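Long-range contacts in sugar ABC transporter substrate-binding protein (Treponema pallidum subsp. pallidum, PDB 5U2P), which probably captures a ligand, perhaps a sugar, in the periplasm as the substrate-binding component of an ABC transporter: residues S35-E40 with T63-Q68; H42-L47 with N335-E340; L103-L108 with G308-K313. All blocks are in the same frame, centred on the assembly; numbering follows the deposited sequence.

Interaction 1 of 3, residues S35-E40 with T63-Q68; sequences SVLIRE and TVETIQ
Thr63 opens the pairing by giving its carbonyl O to Val36 N at 2.9 Å, while its OG1 lies beside Ser35 CB on the same face of two parallel strands. Val64 turns to the other face, where its CG1 meets Ile38 CG2 at 3.6 Å; a chi1 of 178° in Val64 sets that branch anti to the backbone N. Glu65 uses both its backbone N and its backbone O: N donates to Val36 O (2.8 Å) and O accepts from Ile38 N. Its side chain runs obliquely across Leu37, whose CD1 rests 3.6 Å from the carboxylate carbon CD, and the carboxylate itself pairs with Arg79. Thr66 puts CG2 against Ile38 CG2. Ile67 N donates to Ile38 O, and Ile67 O takes Glu40 N at 2.7 Å from well above the carbonyl plane, just where the first strand gives way to a turn. Gln68 ends the run, its CG 3.8 Å from Glu40 OE1. The strands belong to a right-handed beta-alpha-beta unit whose connecting helix 45-58 covers the Val64 face through Leu47 and Phe51; helix 72-81 packs on Ile67 from the other face, strand 88-92 continues the sheet beyond 33-39, and 61-67 is one of its two outermost strands.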
ATOM      1  N   SER A  35      25.560  -7.837  14.014  1.00 25.85           N
ATOM      2  CA  SER A  35      24.764  -9.017  13.778  1.00 27.12           C
ATOM      3  C   SER A  35      23.409  -8.593  13.221  1.00 24.35           C
ATOM      4  O   SER A  35      22.865  -7.553  13.596  1.00 28.35           O
ATOM      5  CB  SER A  35      24.588  -9.828  15.069  1.00 39.28           C
ATOM      6  OG  SER A  35      24.014  -9.038  16.086  1.00 32.80           O
ATOM      7  N   VAL A  36      22.884  -9.429  12.337  1.00 24.96           N
ATOM      8  CA  VAL A  36      21.624  -9.181  11.660  1.00 24.58           C
ATOM      9  C   VAL A  36      20.733 -10.417  11.689  1.00 32.99           C
ATOM     10  O   VAL A  36      21.206 -11.543  11.553  1.00 29.68           O
ATOM     11  CB  VAL A  36      21.873  -8.749  10.200  1.00 33.10           C
ATOM     12  CG1 VAL A  36      20.570  -8.445   9.497  1.00 39.39           C
ATOM     13  CG2 VAL A  36      22.790  -7.544  10.169  1.00 37.53           C
ATOM     14  N   LEU A  37      19.439 -10.193  11.879  1.00 28.55           N
ATOM     15  CA  LEU A  37      18.426 -11.240  11.751  1.00 25.74           C
ATOM     16  C   LEU A  37      17.507 -10.875  10.596  1.00 31.20           C
ATOM     17  O   LEU A  37      16.997  -9.758  10.537  1.00 25.89           O
ATOM     18  CB  LEU A  37      17.596 -11.373  13.031  1.00 30.98           C
ATOM     19  CG  LEU A  37      16.773 -12.643  13.202  1.00 30.15           C
ATOM     20  CD1 LEU A  37      17.663 -13.799  13.627  1.00 44.62           C
ATOM     21  CD2 LEU A  37      15.648 -12.408  14.206  1.00 37.44           C
ATOM     22  N   ILE A  38      17.276 -11.811   9.692  1.00 31.88           N
ATOM     23  CA  ILE A  38      16.449 -11.545   8.515  1.00 27.28           C
ATOM     24  C   ILE A  38      15.653 -12.780   8.090  1.00 32.55           C
ATOM     25  O   ILE A  38      16.004 -13.905   8.439  1.00 35.07           O
ATOM     26  CB  ILE A  38      17.320 -11.079   7.336  1.00 40.62           C
ATOM     27  CG1 ILE A  38      16.447 -10.530   6.201  1.00 58.33           C
ATOM     28  CG2 ILE A  38      18.225 -12.220   6.859  1.00 47.12           C
ATOM     29  CD1 ILE A  38      17.225 -10.036   5.015  1.00 70.22           C
ATOM     30  N   ARG A  39      14.566 -12.561   7.356  1.00 31.70           N
ATOM     31  CA  ARG A  39      13.786 -13.657   6.791  1.00 29.75           C
ATOM     32  C   ARG A  39      14.567 -14.317   5.669  1.00 39.56           C
ATOM     33  O   ARG A  39      15.184 -13.643   4.846  1.00 34.45           O
ATOM     34  CB  ARG A  39      12.434 -13.162   6.258  1.00 30.90           C
ATOM     35  CG  ARG A  39      11.397 -12.821   7.330  1.00 35.24           C
ATOM     36  CD  ARG A  39      10.094 -12.349   6.696  1.00 41.46           C
ATOM     37  NE  ARG A  39       9.248 -11.592   7.622  1.00 55.34           N
ATOM     38  CZ  ARG A  39       8.144 -12.051   8.211  1.00 62.65           C
ATOM     39  NH1 ARG A  39       7.710 -13.288   7.994  1.00 72.70           N
ATOM     40  NH2 ARG A  39       7.463 -11.257   9.026  1.00 61.15           N
ATOM     41  N   GLU A  40      14.533 -15.640   5.651  1.00 31.15           N
ATOM     42  CA  GLU A  40      15.219 -16.432   4.641  1.00 41.56           C
ATOM     43  C   GLU A  40      14.955 -15.905   3.228  1.00 50.25           C
ATOM     44  O   GLU A  40      15.888 -15.568   2.502  1.00 38.56           O
ATOM     45  CB  GLU A  40      14.777 -17.894   4.762  1.00 40.82           C
ATOM     46  CG  GLU A  40      15.434 -18.855   3.790  1.00 51.53           C
ATOM     47  CD  GLU A  40      14.936 -20.278   3.970  1.00 76.32           C
ATOM     48  OE1 GLU A  40      13.801 -20.453   4.464  1.00 69.98           O
ATOM     49  OE2 GLU A  40      15.679 -21.218   3.624  1.00 79.54           O
ATOM     50  N   THR A  63      27.466 -10.277  10.303  1.00 34.06           N
ATOM     51  CA  THR A  63      27.064 -11.676  10.341  1.00 31.84           C
ATOM     52  C   THR A  63      25.543 -11.757  10.264  1.00 41.06           C
ATOM     53  O   THR A  63      24.838 -11.134  11.059  1.00 36.78           O
ATOM     54  CB  THR A  63      27.579 -12.383  11.604  1.00 42.24           C
ATOM     55  OG1 THR A  63      27.118 -11.694  12.768  1.00 53.36           O
ATOM     56  CG2 THR A  63      29.096 -12.389  11.609  1.00 44.52           C
ATOM     57  N   VAL A  64      25.055 -12.503   9.279  1.00 34.10           N
ATOM     58  CA  VAL A  64      23.619 -12.632   9.028  1.00 33.40           C
ATOM     59  C   VAL A  64      23.076 -13.979   9.499  1.00 47.39           C
ATOM     60  O   VAL A  64      23.642 -15.036   9.221  1.00 42.25           O
ATOM     61  CB  VAL A  64      23.293 -12.456   7.529  1.00 43.14           C
ATOM     62  CG1 VAL A  64      21.796 -12.633   7.272  1.00 43.09           C
ATOM     63  CG2 VAL A  64      23.750 -11.095   7.048  1.00 48.33           C
ATOM     64  N   GLU A  65      21.963 -13.912  10.221  1.00 30.90           N
ATOM     65  CA  GLU A  65      21.246 -15.081  10.696  1.00 32.84           C
ATOM     66  C   GLU A  65      19.868 -15.109  10.035  1.00 37.74           C
ATOM     67  O   GLU A  65      19.050 -14.224  10.301  1.00 29.54           O
ATOM     68  CB  GLU A  65      21.119 -15.020  12.216  1.00 43.16           C
ATOM     69  CG  GLU A  65      20.548 -16.253  12.864  1.00 64.32           C
ATOM     70  CD  GLU A  65      20.386 -16.079  14.363  1.00 77.02           C
ATOM     71  OE1 GLU A  65      19.667 -16.892  14.981  1.00 73.06           O
ATOM     72  OE2 GLU A  65      20.978 -15.124  14.919  1.00 79.95           O
ATOM     73  N   THR A  66      19.609 -16.094   9.169  1.00 29.89           N
ATOM     74  CA  THR A  66      18.315 -16.167   8.486  1.00 40.00           C
ATOM     75  C   THR A  66      17.348 -17.099   9.189  1.00 34.58           C
ATOM     76  O   THR A  66      17.746 -18.107   9.771  1.00 34.27           O
ATOM     77  CB  THR A  66      18.442 -16.644   7.029  1.00 52.48           C
ATOM     78  OG1 THR A  66      18.921 -17.991   7.005  1.00 41.54           O
ATOM     79  CG2 THR A  66      19.377 -15.737   6.242  1.00 39.45           C
ATOM     80  N   ILE A  67      16.070 -16.752   9.122  1.00 30.26           N
ATOM     81  CA  ILE A  67      15.023 -17.575   9.693  1.00 46.25           C
ATOM     82  C   ILE A  67      13.987 -17.891   8.619  1.00 43.75           C
ATOM     83  O   ILE A  67      13.608 -17.013   7.837  1.00 35.80           O
ATOM     84  CB  ILE A  67      14.340 -16.878  10.874  1.00 37.05           C
ATOM     85  CG1 ILE A  67      15.374 -16.407  11.911  1.00 39.57           C
ATOM     86  CG2 ILE A  67      13.311 -17.793  11.503  1.00 38.51           C
ATOM     87  CD1 ILE A  67      16.151 -17.529  12.609  1.00 40.16           C
ATOM     88  N   GLN A  68      13.557 -19.149   8.589  1.00 42.66           N
ATOM     89  CA  GLN A  68      12.480 -19.597   7.711  1.00 51.02           C
ATOM     90  C   GLN A  68      11.276 -18.685   7.910  1.00 42.73           C
ATOM     91  O   GLN A  68      10.866 -18.433   9.042  1.00 35.09           O
ATOM     92  CB  GLN A  68      12.121 -21.051   8.010  1.00 42.71           C
ATOM     93  CG  GLN A  68      11.234 -21.720   6.984  1.00 78.76           C
ATOM     94  CD  GLN A  68      11.041 -23.198   7.276  1.00 90.53           C
ATOM     95  OE1 GLN A  68      12.008 -23.959   7.341  1.00 81.83           O
ATOM     96  NE2 GLN A  68       9.791 -23.609   7.468  1.00 87.14           N
TER

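Interaction 2 of 3, residues H42-L47 with N335-E340; sequences HYSSGL and NSFFEE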
ATOM      1  N   HIS A  42      13.885 -13.169   2.240  1.00 44.67           N
ATOM      2  CA  HIS A  42      14.135 -11.743   2.064  1.00 35.36           C
ATOM      3  C   HIS A  42      15.631 -11.436   2.047  1.00 35.49           C
ATOM      4  O   HIS A  42      16.028 -10.289   1.836  1.00 39.12           O
ATOM      5  CB  HIS A  42      13.436 -10.942   3.167  1.00 39.73           C
ATOM      6  CG  HIS A  42      11.944 -10.920   3.037  1.00 47.73           C
ATOM      7  ND1 HIS A  42      11.117 -10.402   4.010  1.00 40.25           N
ATOM      8  CD2 HIS A  42      11.130 -11.361   2.048  1.00 59.03           C
ATOM      9  CE1 HIS A  42       9.858 -10.518   3.623  1.00 41.38           C
ATOM     10  NE2 HIS A  42       9.838 -11.096   2.436  1.00 55.26           N
ATOM     11  N   TYR A  43      16.457 -12.455   2.285  1.00 41.88           N
ATOM     12  CA  TYR A  43      17.913 -12.283   2.255  1.00 33.86           C
ATOM     13  C   TYR A  43      18.385 -12.361   0.818  1.00 48.42           C
ATOM     14  O   TYR A  43      19.021 -13.330   0.401  1.00 41.54           O
ATOM     15  CB  TYR A  43      18.609 -13.334   3.120  1.00 46.14           C
ATOM     16  CG  TYR A  43      20.103 -13.128   3.281  1.00 40.46           C
ATOM     17  CD1 TYR A  43      20.644 -11.851   3.406  1.00 46.85           C
ATOM     18  CD2 TYR A  43      20.969 -14.213   3.339  1.00 53.60           C
ATOM     19  CE1 TYR A  43      22.010 -11.664   3.566  1.00 43.26           C
ATOM     20  CE2 TYR A  43      22.332 -14.038   3.499  1.00 48.44           C
ATOM     21  CZ  TYR A  43      22.849 -12.762   3.614  1.00 55.94           C
ATOM     22  OH  TYR A  43      24.208 -12.591   3.768  1.00 51.46           O
ATOM     23  N   SER A  44      18.049 -11.323   0.066  1.00 57.07           N
ATOM     24  CA  SER A  44      18.276 -11.293  -1.370  1.00 65.18           C
ATOM     25  C   SER A  44      19.740 -11.073  -1.725  1.00 70.19           C
ATOM     26  O   SER A  44      20.567 -10.753  -0.865  1.00 41.37           O
ATOM     27  CB  SER A  44      17.429 -10.187  -1.994  1.00 69.17           C
ATOM     28  OG  SER A  44      17.792  -8.923  -1.455  1.00 46.59           O
ATOM     29  N   SER A  45      20.059 -11.236  -3.002  1.00 58.07           N
ATOM     30  CA  SER A  45      21.384 -10.882  -3.479  1.00 67.04           C
ATOM     31  C   SER A  45      21.597  -9.388  -3.239  1.00 54.28           C
ATOM     32  O   SER A  45      22.716  -8.955  -2.966  1.00 40.65           O
ATOM     33  CB  SER A  45      21.557 -11.242  -4.962  1.00 70.46           C
ATOM     34  OG  SER A  45      20.449 -10.818  -5.735  1.00 68.97           O
ATOM     35  N   GLY A  46      20.513  -8.613  -3.304  1.00 52.16           N
ATOM     36  CA  GLY A  46      20.577  -7.183  -3.056  1.00 43.70           C
ATOM     37  C   GLY A  46      21.171  -6.883  -1.692  1.00 33.98           C
ATOM     38  O   GLY A  46      22.160  -6.148  -1.573  1.00 35.75           O
ATOM     39  N   LEU A  47      20.574  -7.458  -0.656  1.00 31.86           N
ATOM     40  CA  LEU A  47      21.069  -7.258   0.702  1.00 38.84           C
ATOM     41  C   LEU A  47      22.436  -7.904   0.932  1.00 52.93           C
ATOM     42  O   LEU A  47      23.250  -7.382   1.686  1.00 32.76           O
ATOM     43  CB  LEU A  47      20.082  -7.801   1.726  1.00 34.96           C
ATOM     44  CG  LEU A  47      18.849  -6.938   2.004  1.00 38.71           C
ATOM     45  CD1 LEU A  47      17.998  -7.586   3.069  1.00 35.26           C
ATOM     46  CD2 LEU A  47      19.222  -5.517   2.417  1.00 33.74           C
ATOM     47  N   ASN A 335      21.278   2.921  -4.820  1.00 27.21           N
ATOM     48  CA  ASN A 335      21.398   2.698  -6.262  1.00 30.88           C
ATOM     49  C   ASN A 335      21.883   1.281  -6.568  1.00 29.58           C
ATOM     50  O   ASN A 335      21.330   0.600  -7.426  1.00 34.92           O
ATOM     51  CB  ASN A 335      22.322   3.737  -6.885  1.00 35.50           C
ATOM     52  CG  ASN A 335      21.632   5.072  -7.095  1.00 51.54           C
ATOM     53  OD1 ASN A 335      20.432   5.125  -7.372  1.00 52.97           O
ATOM     54  ND2 ASN A 335      22.385   6.157  -6.965  1.00 44.66           N
ATOM     55  N   SER A 336      22.881   0.828  -5.826  1.00 26.69           N
ATOM     56  CA  SER A 336      23.366  -0.538  -5.936  1.00 39.07           C
ATOM     57  C   SER A 336      22.282  -1.546  -5.577  1.00 39.50           C
ATOM     58  O   SER A 336      22.034  -2.508  -6.304  1.00 31.84           O
ATOM     59  CB  SER A 336      24.591  -0.718  -5.040  1.00 46.82           C
ATOM     60  OG  SER A 336      25.051  -2.053  -5.058  1.00 67.30           O
ATOM     61  N   PHE A 337      21.603  -1.305  -4.465  1.00 30.21           N
ATOM     62  CA  PHE A 337      20.557  -2.196  -3.997  1.00 24.34           C
ATOM     63  C   PHE A 337      19.442  -2.401  -5.021  1.00 26.05           C
ATOM     64  O   PHE A 337      18.961  -3.520  -5.214  1.00 30.23           O
ATOM     65  CB  PHE A 337      20.006  -1.624  -2.675  1.00 25.91           C
ATOM     66  CG  PHE A 337      18.970  -2.481  -2.000  1.00 26.74           C
ATOM     67  CD1 PHE A 337      19.205  -3.817  -1.747  1.00 27.91           C
ATOM     68  CD2 PHE A 337      17.774  -1.922  -1.564  1.00 27.56           C
ATOM     69  CE1 PHE A 337      18.262  -4.591  -1.103  1.00 28.77           C
ATOM     70  CE2 PHE A 337      16.816  -2.698  -0.921  1.00 24.94           C
ATOM     71  CZ  PHE A 337      17.062  -4.032  -0.688  1.00 32.05           C
ATOM     72  N   PHE A 338      19.004  -1.319  -5.662  1.00 25.95           N
ATOM     73  CA  PHE A 338      17.865  -1.391  -6.554  1.00 27.98           C
ATOM     74  C   PHE A 338      18.241  -1.808  -7.974  1.00 34.57           C
ATOM     75  O   PHE A 338      17.386  -1.815  -8.862  1.00 33.50           O
ATOM     76  CB  PHE A 338      17.118  -0.058  -6.563  1.00 22.31           C
ATOM     77  CG  PHE A 338      16.057   0.015  -5.487  1.00 21.90           C
ATOM     78  CD1 PHE A 338      16.365   0.481  -4.220  1.00 24.29           C
ATOM     79  CD2 PHE A 338      14.788  -0.476  -5.720  1.00 27.40           C
ATOM     80  CE1 PHE A 338      15.402   0.502  -3.221  1.00 20.45           C
ATOM     81  CE2 PHE A 338      13.818  -0.465  -4.723  1.00 28.34           C
ATOM     82  CZ  PHE A 338      14.131   0.030  -3.470  1.00 24.28           C
ATOM     83  N   GLU A 339      19.501  -2.182  -8.178  1.00 33.88           N
ATOM     84  CA  GLU A 339      19.868  -2.904  -9.399  1.00 30.91           C
ATOM     85  C   GLU A 339      19.386  -4.356  -9.291  1.00 48.69           C
ATOM     86  O   GLU A 339      19.278  -5.058 -10.293  1.00 44.97           O
ATOM     87  CB  GLU A 339      21.375  -2.840  -9.638  1.00 34.93           C
ATOM     88  CG  GLU A 339      21.840  -1.460 -10.079  1.00 46.85           C
ATOM     89  CD  GLU A 339      23.341  -1.375 -10.252  1.00 73.42           C
ATOM     90  OE1 GLU A 339      24.014  -2.415 -10.096  1.00 73.77           O
ATOM     91  OE2 GLU A 339      23.846  -0.269 -10.541  1.00 69.71           O
ATOM     92  N   GLU A 340      19.075  -4.779  -8.066  1.00 30.71           N
ATOM     93  CA  GLU A 340      18.586  -6.123  -7.780  1.00 35.35           C
ATOM     94  C   GLU A 340      17.203  -6.132  -7.135  1.00 39.73           C
ATOM     95  O   GLU A 340      16.350  -6.950  -7.460  1.00 30.93           O
ATOM     96  CB  GLU A 340      19.569  -6.836  -6.856  1.00 34.73           C
ATOM     97  CG  GLU A 340      20.984  -6.874  -7.386  1.00 66.90           C
ATOM     98  CD  GLU A 340      21.794  -7.994  -6.775  1.00 80.71           C
ATOM     99  OE1 GLU A 340      22.601  -7.712  -5.864  1.00 69.82           O
ATOM    100  OE2 GLU A 340      21.619  -9.155  -7.204  1.00 88.42           O
TER
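Glu340 and Ser45 make the polar half of this contact, and the glutamate is worth following outward. Its CB sits 3.9 Å from Gly46 CA. From there chi1 of -55° swings CG anti to the carbonyl carbon, and the extended chain carries the carboxylate to the first turn of helix 45-58. At the tip CD lies close to Ser45 OG. OE2 accepts the Ser45 hydroxyl from above the carboxylate plane; the 2.5 Å between OG and OE2 is very short for a hydrogen bond, and its exact value deserves caution. OE1 lies 3.2 Å from Ser45 O, two acceptors that do not bond each other; a weak bond from Asn49 ND2 gives OE1 a donor.

That helix begins with a classic N-cap: Ser44 OG accepts from Leu47 N at 3.2 Å, in a nearly straight bond (166° at the hydrogen). The capped end docks against the last turn of helix 331-337 and the residues that follow it, bringing together parts of the chain almost 290 residues apart.

Beside the capped turn lies the apolar half. With no side chain on Gly46, the Phe337 ring edge can come up to the backbone, with CD1 3.6 Å from Gly46 C and Leu47 N near the ring plane. Leu47 runs alongside, pointing the same way as the phenylalanine, and its CD2 touches Phe337 CE1 at 3.8 Å. His341 stacks on the same ring.

Interaction 3 of 3, residues L103-L108 with G308-K313; sequences LYFVDL and GLAVHK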
ATOM      1  N   LEU A 103       9.940  -0.417  23.693  1.00 29.04           N
ATOM      2  CA  LEU A 103      10.652  -1.440  24.459  1.00 27.61           C
ATOM      3  C   LEU A 103      11.855  -2.016  23.735  1.00 27.99           C
ATOM      4  O   LEU A 103      12.860  -2.349  24.367  1.00 27.26           O
ATOM      5  CB  LEU A 103       9.714  -2.603  24.786  1.00 29.82           C
ATOM      6  CG  LEU A 103       9.434  -2.902  26.253  1.00 66.30           C
ATOM      7  CD1 LEU A 103       8.701  -1.732  26.882  1.00 65.53           C
ATOM      8  CD2 LEU A 103       8.630  -4.190  26.368  1.00 58.09           C
ATOM      9  N   TYR A 104      11.745  -2.158  22.417  1.00 27.90           N
ATOM     10  CA  TYR A 104      12.697  -2.997  21.685  1.00 24.06           C
ATOM     11  C   TYR A 104      13.531  -2.318  20.616  1.00 31.12           C
ATOM     12  O   TYR A 104      14.597  -2.832  20.286  1.00 29.47           O
ATOM     13  CB  TYR A 104      11.959  -4.151  21.030  1.00 25.57           C
ATOM     14  CG  TYR A 104      11.316  -5.097  22.017  1.00 25.30           C
ATOM     15  CD1 TYR A 104      12.089  -5.778  22.943  1.00 29.35           C
ATOM     16  CD2 TYR A 104       9.949  -5.321  21.998  1.00 36.17           C
ATOM     17  CE1 TYR A 104      11.512  -6.647  23.838  1.00 38.39           C
ATOM     18  CE2 TYR A 104       9.365  -6.188  22.885  1.00 43.78           C
ATOM     19  CZ  TYR A 104      10.155  -6.847  23.801  1.00 39.19           C
ATOM     20  OH  TYR A 104       9.593  -7.716  24.695  1.00 40.86           O
ATOM     21  N   PHE A 105      13.052  -1.205  20.061  1.00 27.66           N
ATOM     22  CA  PHE A 105      13.715  -0.598  18.898  1.00 22.83           C
ATOM     23  C   PHE A 105      14.183   0.835  19.102  1.00 25.21           C
ATOM     24  O   PHE A 105      13.576   1.614  19.815  1.00 28.77           O
ATOM     25  CB  PHE A 105      12.787  -0.634  17.696  1.00 20.57           C
ATOM     26  CG  PHE A 105      12.291  -2.012  17.365  1.00 18.98           C
ATOM     27  CD1 PHE A 105      13.184  -3.073  17.301  1.00 26.29           C
ATOM     28  CD2 PHE A 105      10.958  -2.249  17.114  1.00 23.78           C
ATOM     29  CE1 PHE A 105      12.741  -4.353  17.010  1.00 24.24           C
ATOM     30  CE2 PHE A 105      10.503  -3.530  16.826  1.00 27.31           C
ATOM     31  CZ  PHE A 105      11.401  -4.579  16.774  1.00 25.71           C
ATOM     32  N   VAL A 106      15.247   1.192  18.403  1.00 24.85           N
ATOM     33  CA  VAL A 106      15.748   2.561  18.435  1.00 24.39           C
ATOM     34  C   VAL A 106      14.873   3.472  17.587  1.00 23.17           C
ATOM     35  O   VAL A 106      14.575   3.159  16.433  1.00 24.12           O
ATOM     36  CB  VAL A 106      17.194   2.634  17.926  1.00 28.30           C
ATOM     37  CG1 VAL A 106      17.679   4.082  17.932  1.00 31.99           C
ATOM     38  CG2 VAL A 106      18.086   1.754  18.783  1.00 28.63           C
ATOM     39  N   ASP A 107      14.460   4.605  18.158  1.00 26.17           N
ATOM     40  CA  ASP A 107      13.693   5.602  17.409  1.00 22.54           C
ATOM     41  C   ASP A 107      14.594   6.311  16.399  1.00 20.59           C
ATOM     42  O   ASP A 107      15.541   7.005  16.783  1.00 28.50           O
ATOM     43  CB  ASP A 107      13.049   6.617  18.376  1.00 30.35           C
ATOM     44  CG  ASP A 107      12.353   7.771  17.658  1.00 49.68           C
ATOM     45  OD1 ASP A 107      12.132   7.673  16.440  1.00 30.16           O
ATOM     46  OD2 ASP A 107      12.016   8.783  18.316  1.00 49.89           O
ATOM     47  N   LEU A 108      14.327   6.096  15.108  1.00 23.21           N
ATOM     48  CA  LEU A 108      15.194   6.604  14.047  1.00 23.60           C
ATOM     49  C   LEU A 108      14.669   7.920  13.476  1.00 24.30           C
ATOM     50  O   LEU A 108      15.188   8.422  12.470  1.00 24.08           O
ATOM     51  CB  LEU A 108      15.330   5.558  12.910  1.00 17.40           C
ATOM     52  CG  LEU A 108      15.886   4.191  13.327  1.00 20.67           C
ATOM     53  CD1 LEU A 108      15.858   3.170  12.175  1.00 18.92           C
ATOM     54  CD2 LEU A 108      17.267   4.294  13.904  1.00 26.25           C
ATOM     55  N   GLY A 308      11.461  -3.627   6.659  1.00 18.67           N
ATOM     56  CA  GLY A 308      12.442  -2.667   7.128  1.00 19.26           C
ATOM     57  C   GLY A 308      13.455  -3.291   8.058  1.00 19.11           C
ATOM     58  O   GLY A 308      13.295  -4.427   8.492  1.00 20.20           O
ATOM     59  N   LEU A 309      14.502  -2.536   8.351  1.00 16.89           N
ATOM     60  CA  LEU A 309      15.571  -2.964   9.238  1.00 17.57           C
ATOM     61  C   LEU A 309      15.532  -2.059  10.460  1.00 20.44           C
ATOM     62  O   LEU A 309      15.726  -0.851  10.334  1.00 18.97           O
ATOM     63  CB  LEU A 309      16.937  -2.872   8.546  1.00 19.78           C
ATOM     64  CG  LEU A 309      17.135  -3.726   7.313  1.00 20.81           C
ATOM     65  CD1 LEU A 309      18.480  -3.361   6.663  1.00 27.02           C
ATOM     66  CD2 LEU A 309      17.097  -5.188   7.677  1.00 24.99           C
ATOM     67  N   ALA A 310      15.258  -2.633  11.626  1.00 20.20           N
ATOM     68  CA  ALA A 310      15.272  -1.886  12.882  1.00 19.01           C
ATOM     69  C   ALA A 310      16.524  -2.188  13.689  1.00 18.64           C
ATOM     70  O   ALA A 310      17.141  -3.236  13.512  1.00 19.88           O
ATOM     71  CB  ALA A 310      14.028  -2.215  13.721  1.00 20.00           C
ATOM     72  N   VAL A 311      16.857  -1.280  14.607  1.00 20.16           N
ATOM     73  CA  VAL A 311      17.960  -1.475  15.555  1.00 21.77           C
ATOM     74  C   VAL A 311      17.427  -1.921  16.920  1.00 19.48           C
ATOM     75  O   VAL A 311      16.542  -1.289  17.490  1.00 22.03           O
ATOM     76  CB  VAL A 311      18.790  -0.193  15.723  1.00 22.17           C
ATOM     77  CG1 VAL A 311      19.984  -0.424  16.668  1.00 24.47           C
ATOM     78  CG2 VAL A 311      19.311   0.281  14.369  1.00 22.82           C
ATOM     79  N   HIS A 312      17.963  -3.039  17.400  1.00 24.76           N
ATOM     80  CA  HIS A 312      17.653  -3.559  18.732  1.00 24.24           C
ATOM     81  C   HIS A 312      18.165  -2.608  19.809  1.00 25.23           C
ATOM     82  O   HIS A 312      19.363  -2.366  19.924  1.00 28.51           O
ATOM     83  CB  HIS A 312      18.285  -4.932  18.893  1.00 24.25           C
ATOM     84  CG  HIS A 312      17.958  -5.620  20.186  1.00 31.20           C
ATOM     85  ND1 HIS A 312      18.818  -6.526  20.772  1.00 32.94           N
ATOM     86  CD2 HIS A 312      16.863  -5.571  20.982  1.00 28.68           C
ATOM     87  CE1 HIS A 312      18.275  -6.990  21.883  1.00 38.38           C
ATOM     88  NE2 HIS A 312      17.090  -6.425  22.037  1.00 30.00           N
ATOM     89  N   LYS A 313      17.225  -2.087  20.581  1.00 25.56           N
ATOM     90  CA  LYS A 313      17.462  -1.046  21.577  1.00 33.28           C
ATOM     91  C   LYS A 313      18.470  -1.465  22.631  1.00 31.50           C
ATOM     92  O   LYS A 313      19.266  -0.646  23.091  1.00 32.35           O
ATOM     93  CB  LYS A 313      16.129  -0.689  22.247  1.00 39.49           C
ATOM     94  CG  LYS A 313      16.162   0.559  23.087  1.00 51.55           C
ATOM     95  CD  LYS A 313      14.760   0.965  23.545  1.00 45.48           C
ATOM     96  CE  LYS A 313      14.809   2.274  24.316  1.00 50.36           C
ATOM     97  NZ  LYS A 313      13.463   2.759  24.693  1.00 55.86           N
TER
HETATM   98  O   HOH W   1      12.642   3.204  21.797  1.00 31.67           O
HETATM   99  O   HOH W   2      15.071   0.939  15.069  1.00 21.99           O
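Two direct backbone hydrogen bonds join residues 104-106, at and just after the end of helix 101-104, to residues 311-313. Lys313 N reaches Tyr104 O at 2.7 Å in an almost straight bond, 173° at the hydrogen, although the donor stands above the carbonyl plane. Val106 N donates to Val311 O at 2.9 Å. Between them Phe105 and His312 form a single beta bridge, and the same two carbonyls also receive CA-H...O contacts, from His312 CA to Tyr104 O and from Phe105 CA to Val311 O.

Water extends the pairing at two places. One molecule donates to Val106 O and accepts from Val311 N, bridging the two backbones in place of a direct hydrogen bond. Another donates to Phe105 O and accepts from Lys313 NZ; the lysine chain is extended throughout, and its ammonium also donates to Tyr102 O.

The apolar contacts centre on Phe105. Ala310 CB makes a CH-pi contact over one face of its ring, 4.1 Å from the centroid, while Tyr104 CB sits over the opposite face. The ring edge faces Val311 O. Nearby Val106 CG2 meets Val311 CG1 at 3.6 Å; chi1 of -177° in Val311 places that methyl anti to its backbone N. Helix 318-329 packs on both valines, and Val89 and Val91 of strand 88-92 touch the Phe105 ring.

With polar backbone groups bonded directly or through water, the connection can run through a largely buried region beside strand 307-311, and contacts on both faces of the Phe105 ring probably restrict its turning.

Interactions 1 and 3 reach the same five-stranded sheet but at different strands: 35-40 with 63-68 pairs the edge strand 61-67 with its inner neighbour 33-39, whereas 103-108 with 308-313 fastens the end of helix 101-104 and the residues after it to strand 307-311. Interaction 3 is the more buried; interactions 1 and 2 are partly buried. Regular parallel strand pairing dominates interaction 1, a single bridge with waters and ring packing interaction 3, and a side-chain hydrogen bond beside an apolar patch interaction 2. Helix 45-58 and the turn before it link the first two: Ile38 packs on Leu47 of the helix, Thr66 on Tyr43 of the turn. Interaction 3 touches neither, and along the chain it nests inside the loop that interaction 2 closes.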